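Local coordinates for protein trehalose-6-phosphate phosphatase (Candida albicans, PDB 5DXI) that belongs to the HAD clan as a trehalose-phosphatase family domain, modelled with magnesium and a beryllium trifluoride ion, at residues K158-K161 against E162-T166. Sequence-based numbering, arbitrary orientation.
Sequences KCMK and ELNDT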
loop_
_atom_site.group_PDB
_atom_site.type_symbol
_atom_site.label_atom_id
_atom_site.label_comp_id
_atom_site.label_asym_id
_atom_site.label_seq_id
_atom_site.Cartn_x
_atom_site.Cartn_y
_atom_site.Cartn_z
ATOM N N LYS A 158 -15.606 -5.432 18.720
ATOM C CA LYS A 158 -15.343 -6.322 19.838
ATOM C C LYS A 158 -14.498 -7.510 19.387
ATOM O O LYS A 158 -13.877 -8.189 20.208
ATOM C CB LYS A 158 -16.654 -6.766 20.493
ATOM C CG LYS A 158 -17.493 -5.559 20.953
ATOM C CD LYS A 158 -17.332 -5.286 22.459
ATOM C CE LYS A 158 -16.881 -3.841 22.736
ATOM N NZ LYS A 158 -17.597 -2.811 21.919
ATOM N N CYS A 159 -14.467 -7.760 18.083
ATOM C CA CYS A 159 -13.492 -8.692 17.547
ATOM C C CYS A 159 -12.103 -8.073 17.690
ATOM O O CYS A 159 -11.165 -8.744 18.104
ATOM C CB CYS A 159 -13.793 -9.035 16.090
ATOM S SG CYS A 159 -12.624 -10.243 15.381
ATOM N N MET A 160 -11.998 -6.784 17.369
ATOM C CA MET A 160 -10.751 -6.036 17.478
ATOM C C MET A 160 -10.200 -6.079 18.893
ATOM O O MET A 160 -9.011 -6.311 19.111
ATOM C CB MET A 160 -10.979 -4.576 17.080
ATOM C CG MET A 160 -11.121 -4.324 15.591
ATOM S SD MET A 160 -9.568 -4.512 14.706
ATOM C CE MET A 160 -8.535 -3.370 15.652
ATOM N N LYS A 161 -11.090 -5.840 19.848
ATOM C CA LYS A 161 -10.764 -5.866 21.267
ATOM C C LYS A 161 -10.228 -7.227 21.697
ATOM O O LYS A 161 -9.201 -7.312 22.372
ATOM C CB LYS A 161 -12.008 -5.501 22.086
ATOM C CG LYS A 161 -11.830 -5.504 23.598
ATOM C CD LYS A 161 -10.810 -4.469 24.055
ATOM C CE LYS A 161 -10.781 -4.354 25.574
ATOM N NZ LYS A 161 -9.648 -3.511 26.039
ATOM N N GLU A 162 -10.922 -8.286 21.289
ATOM C CA GLU A 162 -10.577 -9.632 21.717
ATOM C C GLU A 162 -9.246 -10.101 21.154
ATOM O O GLU A 162 -8.451 -10.712 21.867
ATOM C CB GLU A 162 -11.672 -10.617 21.313
ATOM C CG GLU A 162 -11.272 -12.071 21.526
ATOM C CD GLU A 162 -12.426 -13.031 21.386
ATOM O OE1 GLU A 162 -13.580 -12.569 21.258
ATOM O OE2 GLU A 162 -12.174 -14.258 21.400
ATOM N N LEU A 163 -9.009 -9.820 19.874
ATOM C CA LEU A 163 -7.740 -10.174 19.244
ATOM C C LEU A 163 -6.601 -9.472 19.955
ATOM O O LEU A 163 -5.572 -10.082 20.251
ATOM C CB LEU A 163 -7.746 -9.801 17.761
ATOM C CG LEU A 163 -8.618 -10.673 16.866
ATOM C CD1 LEU A 163 -8.817 -10.023 15.511
ATOM C CD2 LEU A 163 -7.960 -12.039 16.709
ATOM N N ASN A 164 -6.817 -8.194 20.257
ATOM C CA ASN A 164 -5.809 -7.350 20.883
ATOM C C ASN A 164 -5.531 -7.728 22.341
ATOM O O ASN A 164 -4.470 -7.420 22.874
ATOM C CB ASN A 164 -6.237 -5.879 20.805
ATOM C CG ASN A 164 -5.841 -5.223 19.494
ATOM O OD1 ASN A 164 -4.785 -5.513 18.937
ATOM N ND2 ASN A 164 -6.680 -4.321 19.004
ATOM N N ASP A 165 -6.487 -8.390 22.985
ATOM C CA ASP A 165 -6.314 -8.809 24.373
ATOM C C ASP A 165 -5.751 -10.217 24.493
ATOM O O ASP A 165 -5.244 -10.594 25.549
ATOM C CB ASP A 165 -7.640 -8.728 25.129
ATOM C CG ASP A 165 -8.038 -7.301 25.465
ATOM O OD1 ASP A 165 -7.142 -6.450 25.691
ATOM O OD2 ASP A 165 -9.258 -7.035 25.484
ATOM N N THR A 166 -5.832 -10.988 23.414
ATOM C CA THR A 166 -5.357 -12.368 23.430
ATOM C C THR A 166 -4.167 -12.583 22.495
ATOM O O THR A 166 -3.013 -12.497 22.921
ATOM C CB THR A 166 -6.486 -13.355 23.052
ATOM O OG1 THR A 166 -7.041 -13.001 21.777
ATOM C CG2 THR A 166 -7.591 -13.319 24.096
#
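Lys161 and Asp165, one helical turn apart, form a salt bridge on the outer side of helix 149-165. The lysine stem bends at its second torsion (chi2 63°) and then runs straight, passing obliquely over one carboxylate oxygen: CE of Lys161 comes within 3.1 Å of OD2 of Asp165, closer than the charged NZ, which stands 3.6 Å from that same oxygen. The carboxylate therefore lies along the lysine stem as well as near its ammonium group, in a pair exposed to solvent.

On roughly the opposite side of the helix the same spacing serves burial. SG, anti to the backbone N of Cys159 (chi1 -178°), meets the CD1 branch of Leu163 at 3.8 Å; Cys159 also touches Phe121 and Tyr124 of helix 113-126, while Leu163 rests on Ile120 and Phe121. Between these two residues the amide N of Leu163 bonds the carbonyl O of Cys159 at 3.0 Å. Met160 and Asn164 lie side by side, CE 3.9 Å from ND2, both reaching Val175 of strand 173-178.

At the last turn, OG1 of Thr166 donates to O of Glu162 at 2.7 Å, whereas the carboxylate OE1 of Glu162 is held by Tyr124. The i to i+4 pairing, charged outside and apolar inside, is that of an amphipathic helix, here packed on helix 113-126 and the four-stranded antiparallel sheet, an alpha/beta cap beside the HAD core.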